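PDB 5VQE: beta-glucoside phosphorylase BglX from Unidentified, which probably cleaves beta-glucosides by phosphorolysis, as a family GH3 beta-glucoside phosphorylase whose pocket holds a 2-deoxy-2-fluoroglucose. Local coordinates for residues E386-S391 against V537-E542; I413-A418 against L433-L438. One frame throughout, in Å; residues are numbered along the deposited sequence.

Interaction 1: E386-S391 against V537-E542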
loop_
_atom_site.group_PDB
_atom_site.type_symbol
_atom_site.label_atom_id
_atom_site.label_comp_id
_atom_site.label_asym_id
_atom_site.label_seq_id
_atom_site.Cartn_x
_atom_site.Cartn_y
_atom_site.Cartn_z
ATOM N N GLU A 386 -4.483 -6.342 -19.417
ATOM C CA GLU A 386 -3.208 -6.956 -19.778
ATOM C C GLU A 386 -2.507 -7.535 -18.555
ATOM O O GLU A 386 -1.958 -8.642 -18.606
ATOM C CB GLU A 386 -2.311 -5.925 -20.460
ATOM C CG GLU A 386 -2.869 -5.388 -21.762
ATOM C CD GLU A 386 -2.007 -4.289 -22.350
ATOM O OE1 GLU A 386 -1.035 -3.858 -21.687
ATOM O OE2 GLU A 386 -2.309 -3.854 -23.477
ATOM N N ILE A 387 -2.497 -6.788 -17.450
ATOM C CA ILE A 387 -1.813 -7.259 -16.253
ATOM C C ILE A 387 -2.504 -8.499 -15.704
ATOM O O ILE A 387 -1.843 -9.465 -15.307
ATOM C CB ILE A 387 -1.717 -6.116 -15.224
ATOM C CG1 ILE A 387 -0.772 -5.034 -15.772
ATOM C CG2 ILE A 387 -1.189 -6.612 -13.890
ATOM C CD1 ILE A 387 -0.841 -3.718 -15.049
ATOM N N ALA A 388 -3.838 -8.520 -15.703
ATOM C CA ALA A 388 -4.531 -9.731 -15.280
ATOM C C ALA A 388 -4.179 -10.903 -16.194
ATOM O O ALA A 388 -3.894 -12.009 -15.725
ATOM C CB ALA A 388 -6.040 -9.489 -15.248
ATOM N N ASP A 389 -4.161 -10.669 -17.506
ATOM C CA ASP A 389 -3.785 -11.724 -18.437
ATOM C C ASP A 389 -2.397 -12.267 -18.119
ATOM O O ASP A 389 -2.169 -13.480 -18.173
ATOM C CB ASP A 389 -3.841 -11.192 -19.871
ATOM C CG ASP A 389 -3.477 -12.245 -20.907
ATOM O OD1 ASP A 389 -3.428 -13.450 -20.573
ATOM O OD2 ASP A 389 -3.210 -11.859 -22.065
ATOM N N GLU A 390 -1.458 -11.389 -17.765
ATOM C CA GLU A 390 -0.084 -11.819 -17.544
ATOM C C GLU A 390 0.175 -12.318 -16.130
ATOM O O GLU A 390 1.180 -13.001 -15.914
ATOM C CB GLU A 390 0.893 -10.676 -17.836
ATOM C CG GLU A 390 0.856 -10.128 -19.265
ATOM C CD GLU A 390 1.406 -11.097 -20.318
ATOM O OE1 GLU A 390 2.187 -12.018 -19.968
ATOM O OE2 GLU A 390 1.050 -10.940 -21.512
ATOM N N SER A 391 -0.698 -12.004 -15.173
ATOM C CA SER A 391 -0.389 -12.237 -13.765
ATOM C C SER A 391 -0.892 -13.579 -13.242
ATOM O O SER A 391 -0.214 -14.215 -12.423
ATOM C CB SER A 391 -0.971 -11.109 -12.906
ATOM O OG SER A 391 -2.384 -11.169 -12.860
ATOM N N VAL A 537 -11.229 -11.197 -12.756
ATOM C CA VAL A 537 -12.286 -12.205 -12.818
ATOM C C VAL A 537 -12.533 -12.621 -14.263
ATOM O O VAL A 537 -12.646 -13.812 -14.573
ATOM C CB VAL A 537 -13.570 -11.676 -12.155
ATOM C CG1 VAL A 537 -14.782 -12.544 -12.518
ATOM C CG2 VAL A 537 -13.411 -11.612 -10.629
ATOM N N ARG A 538 -12.629 -11.647 -15.169
ATOM C CA ARG A 538 -12.875 -11.975 -16.571
ATOM C C ARG A 538 -11.721 -12.775 -17.159
ATOM O O ARG A 538 -11.941 -13.714 -17.929
ATOM C CB ARG A 538 -13.121 -10.701 -17.386
ATOM C CG ARG A 538 -14.377 -9.964 -16.982
ATOM C CD ARG A 538 -14.713 -8.814 -17.915
ATOM N NE ARG A 538 -15.954 -8.157 -17.504
ATOM C CZ ARG A 538 -17.178 -8.557 -17.850
ATOM N NH1 ARG A 538 -17.352 -9.613 -18.631
ATOM N NH2 ARG A 538 -18.240 -7.897 -17.405
ATOM N N MET A 539 -10.483 -12.431 -16.809
ATOM C CA MET A 539 -9.351 -13.179 -17.352
ATOM C C MET A 539 -9.242 -14.562 -16.721
ATOM O O MET A 539 -8.789 -15.509 -17.376
ATOM C CB MET A 539 -8.053 -12.391 -17.164
ATOM C CG MET A 539 -7.907 -11.192 -18.086
ATOM S SD MET A 539 -8.183 -11.612 -19.834
ATOM C CE MET A 539 -7.024 -12.931 -20.055
ATOM N N MET A 540 -9.651 -14.707 -15.463
ATOM C CA MET A 540 -9.715 -16.035 -14.864
ATOM C C MET A 540 -10.632 -16.944 -15.673
ATOM O O MET A 540 -10.290 -18.092 -15.969
ATOM C CB MET A 540 -10.206 -15.925 -13.422
ATOM C CG MET A 540 -10.302 -17.256 -12.691
ATOM S SD MET A 540 -8.702 -18.027 -12.413
ATOM C CE MET A 540 -8.099 -17.023 -11.064
ATOM N N ILE A 541 -11.819 -16.443 -16.022
ATOM C CA ILE A 541 -12.756 -17.211 -16.836
ATOM C C ILE A 541 -12.094 -17.646 -18.133
ATOM O O ILE A 541 -12.157 -18.820 -18.514
ATOM C CB ILE A 541 -14.031 -16.386 -17.095
ATOM C CG1 ILE A 541 -14.911 -16.359 -15.844
ATOM C CG2 ILE A 541 -14.811 -16.920 -18.306
ATOM C CD1 ILE A 541 -15.549 -17.706 -15.477
ATOM N N GLU A 542 -11.448 -16.708 -18.835
ATOM C CA GLU A 542 -10.817 -17.063 -20.101
ATOM C C GLU A 542 -9.815 -18.191 -19.915
ATOM O O GLU A 542 -9.724 -19.097 -20.750
ATOM C CB GLU A 542 -10.145 -15.836 -20.722
ATOM C CG GLU A 542 -11.108 -14.716 -21.057
ATOM C CD GLU A 542 -12.196 -15.165 -22.016
ATOM O OE1 GLU A 542 -11.845 -15.750 -23.057
ATOM O OE2 GLU A 542 -13.394 -14.959 -21.720
#

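Interaction 2: I413-A418 against L433-L438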
loop_
_atom_site.group_PDB
_atom_site.type_symbol
_atom_site.label_atom_id
_atom_site.label_comp_id
_atom_site.label_asym_id
_atom_site.label_seq_id
_atom_site.Cartn_x
_atom_site.Cartn_y
_atom_site.Cartn_z
ATOM N N ILE A 413 -21.809 -27.093 -10.549
ATOM C CA ILE A 413 -20.733 -26.493 -9.772
ATOM C C ILE A 413 -21.327 -25.904 -8.500
ATOM O O ILE A 413 -22.366 -25.237 -8.540
ATOM C CB ILE A 413 -19.990 -25.403 -10.576
ATOM C CG1 ILE A 413 -19.213 -26.032 -11.732
ATOM C CG2 ILE A 413 -19.047 -24.607 -9.666
ATOM C CD1 ILE A 413 -18.585 -25.018 -12.668
ATOM N N ILE A 414 -20.661 -26.145 -7.377
ATOM C CA ILE A 414 -20.945 -25.439 -6.135
ATOM C C ILE A 414 -19.841 -24.416 -5.943
ATOM O O ILE A 414 -18.657 -24.774 -5.901
ATOM C CB ILE A 414 -21.031 -26.394 -4.933
ATOM C CG1 ILE A 414 -22.289 -27.262 -5.023
ATOM C CG2 ILE A 414 -21.060 -25.600 -3.633
ATOM C CD1 ILE A 414 -22.379 -28.337 -3.919
ATOM N N LEU A 415 -20.226 -23.149 -5.820
ATOM C CA LEU A 415 -19.284 -22.048 -5.676
ATOM C C LEU A 415 -19.246 -21.639 -4.211
ATOM O O LEU A 415 -20.287 -21.327 -3.624
ATOM C CB LEU A 415 -19.684 -20.862 -6.553
ATOM C CG LEU A 415 -18.752 -19.644 -6.576
ATOM C CD1 LEU A 415 -17.356 -20.036 -7.020
ATOM C CD2 LEU A 415 -19.320 -18.561 -7.495
ATOM N N VAL A 416 -18.050 -21.647 -3.633
ATOM C CA VAL A 416 -17.854 -21.439 -2.203
ATOM C C VAL A 416 -17.054 -20.159 -2.050
ATOM O O VAL A 416 -15.867 -20.111 -2.400
ATOM C CB VAL A 416 -17.134 -22.617 -1.537
ATOM C CG1 VAL A 416 -17.056 -22.403 -0.036
ATOM C CG2 VAL A 416 -17.834 -23.915 -1.855
ATOM N N GLN A 417 -17.702 -19.119 -1.546
ATOM C CA GLN A 417 -17.014 -17.878 -1.258
ATOM C C GLN A 417 -16.354 -17.967 0.107
ATOM O O GLN A 417 -16.944 -18.478 1.060
ATOM C CB GLN A 417 -17.984 -16.706 -1.290
ATOM C CG GLN A 417 -17.354 -15.385 -0.884
ATOM C CD GLN A 417 -18.355 -14.269 -0.844
ATOM O OE1 GLN A 417 -18.547 -13.553 -1.827
ATOM N NE2 GLN A 417 -19.022 -14.121 0.291
ATOM N N ALA A 418 -15.116 -17.491 0.187
ATOM C CA ALA A 418 -14.402 -17.360 1.454
ATOM C C ALA A 418 -13.732 -15.997 1.462
ATOM O O ALA A 418 -12.927 -15.696 0.577
ATOM C CB ALA A 418 -13.371 -18.476 1.638
ATOM N N LEU A 433 -20.125 -11.642 -10.215
ATOM C CA LEU A 433 -19.724 -11.592 -11.617
ATOM C C LEU A 433 -19.169 -12.934 -12.063
ATOM O O LEU A 433 -19.585 -13.483 -13.093
ATOM C CB LEU A 433 -18.691 -10.482 -11.831
ATOM C CG LEU A 433 -18.128 -10.401 -13.257
ATOM C CD1 LEU A 433 -19.233 -10.047 -14.258
ATOM C CD2 LEU A 433 -16.972 -9.411 -13.337
ATOM N N PHE A 434 -18.219 -13.477 -11.296
ATOM C CA PHE A 434 -17.629 -14.772 -11.620
ATOM C C PHE A 434 -18.710 -15.838 -11.753
ATOM O O PHE A 434 -18.704 -16.631 -12.702
ATOM C CB PHE A 434 -16.602 -15.151 -10.542
ATOM C CG PHE A 434 -15.884 -16.447 -10.801
ATOM C CD1 PHE A 434 -14.892 -16.528 -11.764
ATOM C CD2 PHE A 434 -16.173 -17.578 -10.051
ATOM C CE1 PHE A 434 -14.218 -17.707 -11.992
ATOM C CE2 PHE A 434 -15.514 -18.759 -10.279
ATOM C CZ PHE A 434 -14.526 -18.829 -11.253
ATOM N N LYS A 435 -19.661 -15.863 -10.815
ATOM C CA LYS A 435 -20.761 -16.818 -10.904
ATOM C C LYS A 435 -21.518 -16.644 -12.217
ATOM O O LYS A 435 -21.757 -17.615 -12.944
ATOM C CB LYS A 435 -21.703 -16.650 -9.710
ATOM C CG LYS A 435 -22.853 -17.668 -9.649
ATOM C CD LYS A 435 -23.605 -17.558 -8.333
ATOM C CE LYS A 435 -24.656 -18.651 -8.165
ATOM N NZ LYS A 435 -25.807 -18.485 -9.104
ATOM N N GLY A 436 -21.888 -15.406 -12.540
ATOM C CA GLY A 436 -22.622 -15.160 -13.775
ATOM C C GLY A 436 -21.856 -15.573 -15.018
ATOM O O GLY A 436 -22.439 -16.097 -15.970
ATOM N N LEU A 437 -20.543 -15.328 -15.038
ATOM C CA LEU A 437 -19.758 -15.672 -16.216
ATOM C C LEU A 437 -19.623 -17.178 -16.385
ATOM O O LEU A 437 -19.569 -17.660 -17.519
ATOM C CB LEU A 437 -18.376 -15.011 -16.151
ATOM C CG LEU A 437 -18.361 -13.480 -16.220
ATOM C CD1 LEU A 437 -16.926 -12.966 -16.144
ATOM C CD2 LEU A 437 -19.045 -12.955 -17.483
ATOM N N LEU A 438 -19.578 -17.940 -15.287
ATOM C CA LEU A 438 -19.603 -19.394 -15.406
ATOM C C LEU A 438 -20.923 -19.857 -16.000
ATOM O O LEU A 438 -20.952 -20.744 -16.862
ATOM C CB LEU A 438 -19.390 -20.052 -14.039
ATOM C CG LEU A 438 -17.977 -20.037 -13.457
ATOM C CD1 LEU A 438 -17.995 -20.611 -12.044
ATOM C CD2 LEU A 438 -17.031 -20.822 -14.327
#

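Interaction 1: E386-S391 against V537-E542
A388 and D389 meet M539 in a small helix-to-helix contact between the C-terminal end of helix 378-391 and the middle of helix 534-544, where one methionine spans the gap between the two. The nearest CA atoms, those of D389 and M539, are 5.9 Å apart, and the short side chain of alanine suits such closeness. A388 points its methyl at the facing helix, and its CB lies 3.8 Å from M539 CG, an apolar touch at the root of the methionine. M539 leaves its helix with CG anti to the carbonyl carbon (chi1 -73°), then bends at both following torsions, which folds the chain back and lays its terminal methyl against the neighbouring residue. There M539 CE rests 3.6 Å from D389 CB and 3.7 Å from D389 OD1, beside the root and one oxygen of the aspartate. An unbranched, flexible thioether suits this place, because it can follow the surface of the other helix. No hydrogen bond links the two segments; the charge of D389 is instead met by K543 and K551, whose NZ atoms form salt bridges with OD1. The S548 loop touches both D389 and M539, T119 of helix 113-119 packs on I387, and another side of helix 534-544 packs on helix 429-441.

Interaction 2: I413-A418 against L433-L438
I413 begins the contact by directing its side chain at helix 433-438, where its CD1 reaches L438 CD1 at a loose 4.5 Å. I413, beta-branched and so at ease in a strand, is buried, and also packs on L469 and I471 of the neighbouring strand 469-475. I414, like V416, lies on the strand's other side and packs on strand 469-475. L415 turns back toward the helix and buries more surface here than any other residue of the two segments. Its CG stands anti to the backbone N (chi1 -177°), which carries the forked end outward to meet two helix residues at once. One branch, CD1, comes to the edge of the F434 ring, close to its plane and 4.0 Å from CE2; the other, CD2, lies 3.8 Å from K435 CB. An alanine in place of L415 would remove both methyl branches and would probably leave a gap between the F434 edge and the lysine stem. Strand 412-419 and helix 429-441 are the first two elements of a beta-alpha-beta unit completed by strand 444-447, and the two short segments run nearly antiparallel, at 168°, with axes 10.6 Å apart. Within the helix, L438 CG lies over one face of F434, offset toward the rim. K435 lends only its aliphatic stem to L415: its ammonium end forms a salt bridge with E439 and a cation-pi contact with W447. Farther along the strand, Q417 hydrogen-bonds L428 N and G426 O.

How the interactions relate
Interaction 2 is nested in sequence within the loop closed by interaction 1, whose segments are 146 residues apart, against 15 for interaction 2. Their centres lie about 16 Å apart, on the same side of the chain's centre. Helix 534-544 lies between the other two helices and joins the contacts directly: I541 CD1 packs 3.6 Å from L438 CD2, and V537 CG1 sits 3.7 Å from F434 CA. A chain of contacts runs from strand 412-419 of the six-stranded mixed sheet through helix 429-441 and helix 534-544 to helix 378-391. Helix 378-391 precedes that sheet's strands in sequence and helix 534-544 follows them all, so their packing closes the sheet-bearing part of the chain.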